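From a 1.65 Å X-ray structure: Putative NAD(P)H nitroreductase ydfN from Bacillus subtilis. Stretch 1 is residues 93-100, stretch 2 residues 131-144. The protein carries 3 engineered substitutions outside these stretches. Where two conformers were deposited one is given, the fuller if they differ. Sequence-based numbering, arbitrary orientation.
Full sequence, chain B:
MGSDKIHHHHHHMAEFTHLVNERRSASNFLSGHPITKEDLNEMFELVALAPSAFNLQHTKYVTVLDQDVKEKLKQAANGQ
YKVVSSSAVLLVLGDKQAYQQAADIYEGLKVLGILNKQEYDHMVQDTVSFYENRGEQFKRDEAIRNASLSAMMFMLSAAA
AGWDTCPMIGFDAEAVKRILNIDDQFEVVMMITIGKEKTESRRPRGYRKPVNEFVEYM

Stretch 1 93-100: LGDKQAYQ
Stretch 2 (131-144) YENRGEQFKRDEAI

How do the backbones lie? Stretch 1 leaves a strand (93-95), makes a type I turn from Asp 95 to Ala 98, closed by Ala 98 N to Asp 95 O at 3.2 Å, and enters a 3-10 segment. Stretch 2 begins in a helix, breaks at Gly 135, which is the N-cap of the second helix and whose phi/psi of 99/-169 calls for glycine, and is helical again from Glu 136 to Ile 144. The stretches run in opposite directions: CA to CA, Gly 94 to Ala 143 is 4.2 Å, Lys 96 to Lys 139 5.2 Å and Tyr 99 to Tyr 131 6.9 Å.

Why does glycine suit position 94, where the CA atoms come nearest across the stretches? A CB on Gly 94 would lie 2.4 Å from Ala 143 O, a clash. The Ala 143 methyl points toward stretch 1, its CB 3.6 Å from Gly 94 O and 4.0 Å from Lys 96 CG. Nearby, a water donates to Asp 95 O (2.8 Å) and Lys 139 O (2.9 Å), bridging two carbonyls.

What satisfies the Lys 139 ammonium? Its chain (chi1 m, then t, t, t) extends so that NZ donates to Tyr 99 OH at 3.1 Å and forms salt bridges with Glu 136 OE2 (2.8 Å) and Glu 132 OE1 (3.0 Å). Tyr 99 OH in turn donates weakly to Glu 132 OE2 at 2.8 Å and accepts a weak bond from Gln 97 NE2 at 2.9 Å. That amide also donates to Gln 100 OE1 at 3.0 Å, while Gln 97 N reaches Asp 95 OD1 at 2.9 Å, pinning the turn.

How do the tyrosines pack? Tyr 99 (chi1 68°, chi2 -85°) and Tyr 131 (chi1 -78°, chi2 72°) have planes 17° apart but centroids 5.7 Å apart, so the rings barely overlap. Instead each CB covers the other's ring face: Tyr 99 CB lies 4.0 Å from the Tyr 131 centroid, Tyr 131 CB 4.2 Å from that of Tyr 99. Both residues are buried; the two stretches together bury 468 Å², both sides summed.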

# COMPACT_ATOMS: atom_id res chain seq x y z
N LEU B 93 -0.22 -2.60 -11.96
CA LEU B 93 -0.76 -1.49 -12.72
C LEU B 93 -1.88 -0.82 -11.94
O LEU B 93 -2.63 -1.47 -11.23
CB LEU B 93 -1.35 -1.98 -14.06
CG LEU B 93 -0.41 -2.79 -14.94
CD1 LEU B 93 -1.09 -3.20 -16.27
CD2 LEU B 93 0.95 -2.00 -15.15
N GLY B 94 -1.99 0.49 -12.12
CA GLY B 94 -3.12 1.24 -11.63
C GLY B 94 -3.85 1.92 -12.77
O GLY B 94 -3.26 2.67 -13.55
N ASP B 95 -5.14 1.67 -12.88
CA ASP B 95 -5.95 2.32 -13.92
C ASP B 95 -6.23 3.79 -13.59
O ASP B 95 -6.98 4.10 -12.67
CB ASP B 95 -7.24 1.57 -14.04
CG ASP B 95 -8.07 1.95 -15.22
OD1 ASP B 95 -7.69 2.84 -16.00
OD2 ASP B 95 -9.13 1.29 -15.39
N LYS B 96 -5.65 4.69 -14.40
CA LYS B 96 -5.89 6.12 -14.28
C LYS B 96 -7.32 6.52 -14.67
O LYS B 96 -7.78 7.61 -14.32
CB LYS B 96 -4.87 6.88 -15.13
CG LYS B 96 -3.45 6.79 -14.60
CD LYS B 96 -2.42 7.49 -15.49
CE LYS B 96 -2.20 6.83 -16.80
NZ LYS B 96 -1.07 7.48 -17.57
N GLN B 97 -8.03 5.64 -15.35
CA GLN B 97 -9.46 5.86 -15.71
C GLN B 97 -10.40 4.91 -14.95
O GLN B 97 -11.50 4.59 -15.42
CB GLN B 97 -9.64 5.69 -17.23
CG GLN B 97 -8.78 6.62 -18.04
CD GLN B 97 -9.01 8.09 -17.68
OE1 GLN B 97 -8.06 8.84 -17.47
NE2 GLN B 97 -10.27 8.49 -17.59
N ALA B 98 -9.96 4.45 -13.76
CA ALA B 98 -10.75 3.48 -12.95
C ALA B 98 -12.18 3.95 -12.73
O ALA B 98 -13.11 3.16 -12.72
CB ALA B 98 -10.08 3.22 -11.58
N TYR B 99 -12.36 5.25 -12.57
CA TYR B 99 -13.65 5.77 -12.21
C TYR B 99 -14.71 5.52 -13.28
O TYR B 99 -15.90 5.51 -12.98
CB TYR B 99 -13.54 7.26 -11.93
CG TYR B 99 -13.22 8.08 -13.15
CD1 TYR B 99 -11.90 8.26 -13.56
CD2 TYR B 99 -14.22 8.67 -13.91
CE1 TYR B 99 -11.60 9.01 -14.67
CE2 TYR B 99 -13.92 9.41 -15.03
CZ TYR B 99 -12.60 9.58 -15.39
OH TYR B 99 -12.31 10.31 -16.51
N GLN B 100 -14.27 5.35 -14.52
CA GLN B 100 -15.20 5.01 -15.63
C GLN B 100 -15.93 3.71 -15.46
O GLN B 100 -16.93 3.48 -16.13
CB GLN B 100 -14.47 5.00 -16.99
CG GLN B 100 -14.06 6.39 -17.41
CD GLN B 100 -13.07 6.44 -18.59
OE1 GLN B 100 -12.69 7.53 -19.02
NE2 GLN B 100 -12.65 5.29 -19.10
N TYR B 131 -13.62 12.24 -9.15
CA TYR B 131 -12.43 12.15 -9.95
C TYR B 131 -12.31 13.27 -10.99
O TYR B 131 -11.32 13.97 -11.04
CB TYR B 131 -12.32 10.79 -10.65
CG TYR B 131 -11.85 9.69 -9.71
CD1 TYR B 131 -12.69 9.19 -8.71
CD2 TYR B 131 -10.54 9.22 -9.77
CE1 TYR B 131 -12.25 8.19 -7.85
CE2 TYR B 131 -10.09 8.19 -8.91
CZ TYR B 131 -10.95 7.70 -7.93
OH TYR B 131 -10.47 6.75 -7.06
N GLU B 132 -13.34 13.44 -11.79
CA GLU B 132 -13.28 14.48 -12.84
C GLU B 132 -13.10 15.89 -12.26
O GLU B 132 -12.38 16.69 -12.84
CB GLU B 132 -14.53 14.44 -13.73
CG GLU B 132 -14.74 13.15 -14.52
CD GLU B 132 -13.90 13.02 -15.79
OE1 GLU B 132 -12.78 13.64 -15.88
OE2 GLU B 132 -14.36 12.28 -16.70
N ASN B 133 -13.74 16.19 -11.13
CA ASN B 133 -13.58 17.51 -10.51
C ASN B 133 -12.13 17.78 -10.08
O ASN B 133 -11.69 18.91 -10.10
CB ASN B 133 -14.51 17.72 -9.31
CG ASN B 133 -16.00 17.86 -9.71
OD1 ASN B 133 -16.36 18.00 -10.90
ND2 ASN B 133 -16.87 17.78 -8.72
N ARG B 134 -11.42 16.74 -9.67
CA ARG B 134 -10.07 16.89 -9.15
C ARG B 134 -9.04 16.91 -10.29
O ARG B 134 -8.05 17.62 -10.20
CB ARG B 134 -9.74 15.81 -8.10
CG ARG B 134 -10.49 15.98 -6.79
CD ARG B 134 -9.85 15.23 -5.62
NE ARG B 134 -10.39 15.69 -4.34
CZ ARG B 134 -9.83 15.47 -3.15
NH1 ARG B 134 -8.70 14.78 -3.04
NH2 ARG B 134 -10.42 15.94 -2.06
N GLY B 135 -9.29 16.16 -11.36
CA GLY B 135 -8.43 16.22 -12.55
C GLY B 135 -7.38 15.13 -12.70
O GLY B 135 -7.39 14.13 -12.01
N GLU B 136 -6.49 15.34 -13.66
CA GLU B 136 -5.60 14.28 -14.14
C GLU B 136 -4.58 13.86 -13.10
O GLU B 136 -4.30 12.65 -12.96
CB GLU B 136 -4.84 14.75 -15.40
CG GLU B 136 -5.72 14.91 -16.63
CD GLU B 136 -6.68 13.75 -16.84
OE1 GLU B 136 -6.21 12.60 -17.04
OE2 GLU B 136 -7.91 13.99 -16.75
N GLN B 137 -4.00 14.83 -12.41
CA GLN B 137 -3.03 14.50 -11.37
C GLN B 137 -3.68 13.58 -10.33
O GLN B 137 -3.07 12.59 -9.93
CB GLN B 137 -2.42 15.73 -10.69
CG GLN B 137 -1.32 15.39 -9.72
CD GLN B 137 -0.66 16.60 -9.07
OE1 GLN B 137 0.54 16.83 -9.25
NE2 GLN B 137 -1.44 17.37 -8.28
N PHE B 138 -4.88 13.94 -9.87
CA PHE B 138 -5.59 13.15 -8.89
C PHE B 138 -5.85 11.71 -9.40
O PHE B 138 -5.68 10.75 -8.66
CB PHE B 138 -6.90 13.80 -8.45
CG PHE B 138 -7.66 12.98 -7.44
CD1 PHE B 138 -7.19 12.89 -6.13
CD2 PHE B 138 -8.79 12.25 -7.80
CE1 PHE B 138 -7.85 12.09 -5.20
CE2 PHE B 138 -9.45 11.46 -6.86
CZ PHE B 138 -8.95 11.39 -5.56
N LYS B 139 -6.29 11.56 -10.64
CA LYS B 139 -6.52 10.26 -11.26
C LYS B 139 -5.27 9.40 -11.21
O LYS B 139 -5.35 8.21 -10.95
CB LYS B 139 -6.96 10.42 -12.72
CG LYS B 139 -8.37 11.02 -12.91
CD LYS B 139 -8.63 11.28 -14.36
CE LYS B 139 -9.89 12.08 -14.55
NZ LYS B 139 -10.08 12.34 -16.02
N ARG B 140 -4.12 10.02 -11.47
CA ARG B 140 -2.86 9.29 -11.42
C ARG B 140 -2.44 8.98 -9.98
O ARG B 140 -1.92 7.89 -9.71
CB ARG B 140 -1.78 10.10 -12.16
CG ARG B 140 -0.45 9.42 -12.23
CD ARG B 140 0.48 10.10 -13.23
NE ARG B 140 1.73 9.39 -13.17
CZ ARG B 140 2.70 9.66 -12.33
NH1 ARG B 140 2.62 10.70 -11.52
NH2 ARG B 140 3.77 8.87 -12.30
N ASP B 141 -2.60 9.95 -9.09
CA ASP B 141 -2.35 9.73 -7.66
C ASP B 141 -3.14 8.51 -7.17
O ASP B 141 -2.61 7.69 -6.40
CB ASP B 141 -2.80 10.90 -6.80
CG ASP B 141 -1.99 12.16 -6.97
OD1 ASP B 141 -0.93 12.11 -7.64
OD2 ASP B 141 -2.46 13.19 -6.40
N GLU B 142 -4.40 8.43 -7.60
CA GLU B 142 -5.31 7.36 -7.20
C GLU B 142 -4.87 6.02 -7.74
O GLU B 142 -4.93 5.00 -7.03
CB GLU B 142 -6.75 7.70 -7.66
CG GLU B 142 -7.43 8.62 -6.67
CD GLU B 142 -7.74 7.92 -5.34
OE1 GLU B 142 -8.71 7.13 -5.28
OE2 GLU B 142 -7.01 8.14 -4.37
N ALA B 143 -4.35 6.02 -8.95
CA ALA B 143 -3.76 4.82 -9.57
C ALA B 143 -2.62 4.30 -8.69
O ALA B 143 -2.55 3.11 -8.40
CB ALA B 143 -3.26 5.13 -10.95
N ILE B 144 -1.71 5.19 -8.30
CA ILE B 144 -0.55 4.83 -7.49
C ILE B 144 -0.97 4.39 -6.10
O ILE B 144 -0.55 3.34 -5.61
CB ILE B 144 0.45 6.00 -7.44
CG1 ILE B 144 1.01 6.28 -8.83
CG2 ILE B 144 1.57 5.70 -6.43
CD1 ILE B 144 1.86 7.58 -8.89
O HOH W 1 -7.41 6.21 -10.84
O HOH W 2 -6.23 10.15 -16.60